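Long-range contact in putative glucoamylase (Bacteroides caccae ATCC 43185, PDB 4QT9), which is a putative glucoamylase with an alpha/alpha toroid fold, probably a glycoside hydrolase that releases glucose from the ends of starch-like glucans: residues Y57-G69 / Y112-K124. Residues are numbered along the deposited sequence; the frame is centred on the assembly and turned at random. Where two conformers were deposited one is given.
Sequences YPQNDANVVTSGG and YPHWWYGDTGKVK
Val64, Val65 and Thr66 run antiparallel to Tyr117, Trp116 and Trp115, forming part of a small three-stranded sheet in the alpha/alpha toroid, whose far edge is the weakly bonded strand 123-124; Thr66 is the N-cap of helix 67-83, which follows at once. Val65 and Trp116 are the hydrogen-bonded pair, joined by N-H...O hydrogen bonds in both directions; flanking them, Asn63 O accepts from Gly118 N and Ser67 N donates to His114 O.

On one face, Val64 splits its two methyls between neighbours. CG1, anti to the backbone N (chi1 167°), lies over the indole of Trp115, 3.8 Å from the centroid of its five-membered ring, a CH-pi contact that a flat, electron-rich ring suits well. CG2 rests 3.6 Å from CD of Lys124, whose straight chain crosses the valine at about a right angle, with CB of the lysine over one face of Tyr117, toward the rim. A long aliphatic stem thus covers the apolar patch while its ammonium group reaches a water, which receives a hydrogen bond from Lys124 NZ and gives one to Asp61 OD2; that carboxylate also forms a salt bridge with Arg50.

On the opposite face Val65 packs against Trp116. CG2 of Val65 meets the edge of the Trp116 indole, 3.4 Å from CE3, and CH2 of the same indole lies 3.6 Å from Ser67 CB, while Pro113 CG sits over one face of the indole, toward its rim, and NE1 is hydrogen-bonded to Asp106 O. Small enough to fit beside the indole, Ser67 turns OG between its backbone N and carbonyl carbon (chi1 51°), where the hydroxyl donates to Pro113 O at 2.7 Å.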
loop_
_atom_site.group_PDB
_atom_site.type_symbol
_atom_site.label_atom_id
_atom_site.label_comp_id
_atom_site.label_asym_id
_atom_site.label_seq_id
_atom_site.Cartn_x
_atom_site.Cartn_y
_atom_site.Cartn_z
ATOM N N TYR A 57 0.648 -10.646 -21.572
ATOM C CA TYR A 57 0.246 -11.033 -20.230
ATOM C C TYR A 57 0.401 -12.557 -20.057
ATOM O O TYR A 57 -0.440 -13.321 -20.540
ATOM C CB TYR A 57 -1.200 -10.563 -19.954
ATOM C CG TYR A 57 -1.324 -9.060 -19.835
ATOM C CD1 TYR A 57 -1.419 -8.257 -20.968
ATOM C CD2 TYR A 57 -1.329 -8.436 -18.586
ATOM C CE1 TYR A 57 -1.493 -6.873 -20.871
ATOM C CE2 TYR A 57 -1.437 -7.049 -18.472
ATOM C CZ TYR A 57 -1.503 -6.265 -19.622
ATOM O OH TYR A 57 -1.602 -4.887 -19.532
ATOM N N PRO A 58 1.473 -13.018 -19.366
ATOM C CA PRO A 58 1.666 -14.475 -19.175
ATOM C C PRO A 58 0.465 -15.188 -18.523
ATOM O O PRO A 58 0.152 -16.328 -18.887
ATOM C CB PRO A 58 2.896 -14.544 -18.270
ATOM C CG PRO A 58 3.638 -13.272 -18.560
ATOM C CD PRO A 58 2.573 -12.246 -18.753
ATOM N N GLN A 59 -0.230 -14.512 -17.586
ATOM C CA GLN A 59 -1.390 -15.093 -16.921
ATOM C C GLN A 59 -2.709 -14.698 -17.625
ATOM O O GLN A 59 -3.786 -15.089 -17.162
ATOM C CB GLN A 59 -1.419 -14.688 -15.442
ATOM C CG GLN A 59 -0.279 -15.279 -14.607
ATOM C CD GLN A 59 -0.594 -15.220 -13.133
ATOM O OE1 GLN A 59 -0.782 -16.245 -12.466
ATOM N NE2 GLN A 59 -0.695 -14.013 -12.594
ATOM N N ASN A 60 -2.618 -13.953 -18.760
ATOM C CA ASN A 60 -3.757 -13.477 -19.561
ATOM C C ASN A 60 -4.791 -12.810 -18.624
ATOM O O ASN A 60 -5.997 -13.106 -18.661
ATOM C CB ASN A 60 -4.351 -14.644 -20.360
ATOM C CG ASN A 60 -5.354 -14.264 -21.423
ATOM O OD1 ASN A 60 -5.515 -13.093 -21.794
ATOM N ND2 ASN A 60 -6.064 -15.256 -21.932
ATOM N N ASP A 61 -4.294 -11.895 -17.772
ATOM C CA ASP A 61 -5.080 -11.283 -16.697
ATOM C C ASP A 61 -5.121 -9.756 -16.738
ATOM O O ASP A 61 -5.177 -9.124 -15.679
ATOM C CB ASP A 61 -4.468 -11.740 -15.353
ATOM C CG ASP A 61 -3.025 -11.289 -15.085
ATOM O OD1 ASP A 61 -2.264 -11.051 -16.076
ATOM O OD2 ASP A 61 -2.655 -11.159 -13.893
ATOM N N ALA A 62 -5.117 -9.157 -17.932
ATOM C CA ALA A 62 -5.192 -7.695 -18.092
ATOM C C ALA A 62 -6.407 -7.085 -17.362
ATOM O O ALA A 62 -6.303 -5.957 -16.884
ATOM C CB ALA A 62 -5.258 -7.329 -19.568
ATOM N N ASN A 63 -7.533 -7.837 -17.264
ATOM C CA ASN A 63 -8.791 -7.386 -16.677
ATOM C C ASN A 63 -8.949 -7.754 -15.188
ATOM O O ASN A 63 -10.011 -7.490 -14.605
ATOM C CB ASN A 63 -9.966 -7.971 -17.463
ATOM C CG ASN A 63 -10.133 -9.473 -17.354
ATOM O OD1 ASN A 63 -9.189 -10.245 -17.113
ATOM N ND2 ASN A 63 -11.344 -9.922 -17.600
ATOM N N VAL A 64 -7.926 -8.398 -14.594
ATOM C CA VAL A 64 -7.941 -8.802 -13.191
ATOM C C VAL A 64 -7.554 -7.596 -12.339
ATOM O O VAL A 64 -6.452 -7.066 -12.478
ATOM C CB VAL A 64 -7.063 -10.044 -12.919
ATOM C CG1 VAL A 64 -6.847 -10.262 -11.426
ATOM C CG2 VAL A 64 -7.671 -11.290 -13.568
ATOM N N VAL A 65 -8.489 -7.164 -11.467
ATOM C CA VAL A 65 -8.333 -6.016 -10.572
ATOM C C VAL A 65 -7.943 -6.488 -9.169
ATOM O O VAL A 65 -8.418 -7.515 -8.685
ATOM C CB VAL A 65 -9.583 -5.074 -10.526
ATOM C CG1 VAL A 65 -9.794 -4.354 -11.861
ATOM C CG2 VAL A 65 -10.840 -5.828 -10.143
ATOM N N THR A 66 -7.088 -5.710 -8.523
ATOM C CA THR A 66 -6.577 -6.010 -7.185
ATOM C C THR A 66 -7.289 -5.100 -6.170
ATOM O O THR A 66 -7.410 -3.909 -6.408
ATOM C CB THR A 66 -5.029 -5.901 -7.177
ATOM O OG1 THR A 66 -4.550 -6.145 -5.857
ATOM C CG2 THR A 66 -4.499 -4.557 -7.690
ATOM N N SER A 67 -7.766 -5.657 -5.064
ATOM C CA SER A 67 -8.448 -4.877 -4.044
ATOM C C SER A 67 -7.494 -3.916 -3.320
ATOM O O SER A 67 -7.794 -2.724 -3.246
ATOM C CB SER A 67 -9.161 -5.796 -3.051
ATOM O OG SER A 67 -8.284 -6.799 -2.564
ATOM N N GLY A 68 -6.353 -4.419 -2.834
ATOM C CA GLY A 68 -5.365 -3.619 -2.118
ATOM C C GLY A 68 -4.812 -2.471 -2.939
ATOM O O GLY A 68 -4.865 -1.315 -2.505
ATOM N N GLY A 69 -4.331 -2.793 -4.145
ATOM C CA GLY A 69 -3.796 -1.819 -5.090
ATOM C C GLY A 69 -4.820 -0.763 -5.475
ATOM O O GLY A 69 -4.462 0.397 -5.721
ATOM N N TYR A 112 -13.102 -8.287 1.212
ATOM C CA TYR A 112 -12.922 -8.446 -0.227
ATOM C C TYR A 112 -11.790 -9.432 -0.537
ATOM O O TYR A 112 -10.850 -9.575 0.257
ATOM C CB TYR A 112 -12.692 -7.088 -0.896
ATOM C CG TYR A 112 -13.958 -6.259 -0.978
ATOM C CD1 TYR A 112 -14.928 -6.524 -1.944
ATOM C CD2 TYR A 112 -14.207 -5.236 -0.066
ATOM C CE1 TYR A 112 -16.087 -5.752 -2.041
ATOM C CE2 TYR A 112 -15.375 -4.474 -0.136
ATOM C CZ TYR A 112 -16.308 -4.735 -1.131
ATOM O OH TYR A 112 -17.443 -3.982 -1.240
ATOM N N PRO A 113 -11.868 -10.155 -1.692
ATOM C CA PRO A 113 -10.758 -11.068 -2.040
ATOM C C PRO A 113 -9.543 -10.290 -2.533
ATOM O O PRO A 113 -9.668 -9.091 -2.814
ATOM C CB PRO A 113 -11.338 -11.878 -3.197
ATOM C CG PRO A 113 -12.268 -10.923 -3.882
ATOM C CD PRO A 113 -12.898 -10.139 -2.764
ATOM N N HIS A 114 -8.394 -10.969 -2.712
ATOM C CA HIS A 114 -7.203 -10.333 -3.304
ATOM C C HIS A 114 -7.508 -9.809 -4.722
ATOM O O HIS A 114 -7.206 -8.665 -5.049
ATOM C CB HIS A 114 -6.040 -11.327 -3.392
ATOM C CG HIS A 114 -4.707 -10.694 -3.666
ATOM N ND1 HIS A 114 -3.612 -11.017 -2.915
ATOM C CD2 HIS A 114 -4.349 -9.769 -4.583
ATOM C CE1 HIS A 114 -2.617 -10.282 -3.381
ATOM N NE2 HIS A 114 -3.014 -9.517 -4.388
ATOM N N TRP A 115 -8.158 -10.641 -5.532
ATOM C CA TRP A 115 -8.487 -10.329 -6.928
ATOM C C TRP A 115 -9.923 -10.613 -7.319
ATOM O O TRP A 115 -10.516 -11.567 -6.829
ATOM C CB TRP A 115 -7.648 -11.231 -7.852
ATOM C CG TRP A 115 -6.175 -10.974 -7.942
ATOM C CD1 TRP A 115 -5.541 -9.771 -7.829
ATOM C CD2 TRP A 115 -5.186 -11.911 -8.393
ATOM N NE1 TRP A 115 -4.202 -9.912 -8.117
ATOM C CE2 TRP A 115 -3.956 -11.215 -8.478
ATOM C CE3 TRP A 115 -5.219 -13.278 -8.743
ATOM C CZ2 TRP A 115 -2.763 -11.842 -8.883
ATOM C CZ3 TRP A 115 -4.047 -13.888 -9.186
ATOM C CH2 TRP A 115 -2.837 -13.176 -9.245
ATOM N N TRP A 116 -10.423 -9.853 -8.294
ATOM C CA TRP A 116 -11.641 -10.104 -9.064
ATOM C C TRP A 116 -11.347 -9.949 -10.533
ATOM O O TRP A 116 -10.409 -9.249 -10.924
ATOM C CB TRP A 116 -12.818 -9.142 -8.776
ATOM C CG TRP A 116 -13.170 -8.794 -7.376
ATOM C CD1 TRP A 116 -14.151 -9.363 -6.616
ATOM C CD2 TRP A 116 -12.749 -7.619 -6.675
ATOM N NE1 TRP A 116 -14.294 -8.673 -5.434
ATOM C CE2 TRP A 116 -13.460 -7.582 -5.454
ATOM C CE3 TRP A 116 -11.777 -6.630 -6.923
ATOM C CZ2 TRP A 116 -13.269 -6.569 -4.513
ATOM C CZ3 TRP A 116 -11.581 -5.638 -5.979
ATOM C CH2 TRP A 116 -12.338 -5.603 -4.801
ATOM N N TYR A 117 -12.234 -10.480 -11.348
ATOM C CA TYR A 117 -12.305 -10.193 -12.770
ATOM C C TYR A 117 -13.114 -8.911 -12.798
ATOM O O TYR A 117 -14.220 -8.893 -12.250
ATOM C CB TYR A 117 -12.962 -11.349 -13.537
ATOM C CG TYR A 117 -12.194 -12.648 -13.444
ATOM C CD1 TYR A 117 -11.095 -12.890 -14.265
ATOM C CD2 TYR A 117 -12.611 -13.667 -12.591
ATOM C CE1 TYR A 117 -10.396 -14.097 -14.204
ATOM C CE2 TYR A 117 -11.927 -14.881 -12.525
ATOM C CZ TYR A 117 -10.821 -15.093 -13.335
ATOM O OH TYR A 117 -10.154 -16.300 -13.279
ATOM N N GLY A 118 -12.504 -7.829 -13.283
ATOM C CA GLY A 118 -13.091 -6.488 -13.292
ATOM C C GLY A 118 -14.389 -6.317 -14.058
ATOM O O GLY A 118 -15.173 -5.409 -13.758
ATOM N N ASP A 119 -14.643 -7.202 -15.025
ATOM C CA ASP A 119 -15.850 -7.144 -15.844
ATOM C C ASP A 119 -17.047 -7.842 -15.196
ATOM O O ASP A 119 -18.176 -7.500 -15.550
ATOM C CB ASP A 119 -15.610 -7.719 -17.257
ATOM C CG ASP A 119 -14.831 -9.026 -17.352
ATOM O OD1 ASP A 119 -14.666 -9.707 -16.314
ATOM O OD2 ASP A 119 -14.389 -9.370 -18.470
ATOM N N THR A 120 -16.828 -8.822 -14.294
ATOM C CA THR A 120 -17.926 -9.573 -13.654
ATOM C C THR A 120 -17.985 -9.384 -12.129
ATOM O O THR A 120 -19.042 -9.584 -11.536
ATOM C CB THR A 120 -17.846 -11.080 -13.978
ATOM O OG1 THR A 120 -16.640 -11.597 -13.440
ATOM C CG2 THR A 120 -17.897 -11.381 -15.483
ATOM N N GLY A 121 -16.860 -9.027 -11.509
ATOM C CA GLY A 121 -16.795 -8.865 -10.060
ATOM C C GLY A 121 -16.708 -10.190 -9.327
ATOM O O GLY A 121 -16.845 -10.245 -8.104
ATOM N N LYS A 122 -16.451 -11.269 -10.072
ATOM C CA LYS A 122 -16.266 -12.600 -9.504
ATOM C C LYS A 122 -14.827 -12.760 -9.018
ATOM O O LYS A 122 -13.900 -12.272 -9.661
ATOM C CB LYS A 122 -16.618 -13.682 -10.542
ATOM C CG LYS A 122 -18.091 -13.661 -10.988
ATOM C CD LYS A 122 -19.047 -14.275 -9.962
ATOM C CE LYS A 122 -20.424 -14.469 -10.565
ATOM N NZ LYS A 122 -21.448 -14.763 -9.532
ATOM N N VAL A 123 -14.634 -13.410 -7.865
ATOM C CA VAL A 123 -13.309 -13.658 -7.307
ATOM C C VAL A 123 -12.402 -14.437 -8.293
ATOM O O VAL A 123 -12.858 -15.312 -9.027
ATOM C CB VAL A 123 -13.388 -14.396 -5.922
ATOM C CG1 VAL A 123 -14.176 -15.700 -6.008
ATOM C CG2 VAL A 123 -11.994 -14.657 -5.326
ATOM N N LYS A 124 -11.117 -14.095 -8.299
ATOM C CA LYS A 124 -10.121 -14.866 -8.998
ATOM C C LYS A 124 -9.203 -15.385 -7.905
ATOM O O LYS A 124 -8.561 -14.578 -7.214
ATOM C CB LYS A 124 -9.373 -14.122 -10.119
ATOM C CG LYS A 124 -8.277 -15.033 -10.688
ATOM C CD LYS A 124 -7.371 -14.393 -11.731
ATOM C CE LYS A 124 -6.353 -15.380 -12.245
ATOM N NZ LYS A 124 -5.421 -14.762 -13.232
HETATM O O HOH W 1 -4.211 -12.446 -12.164
#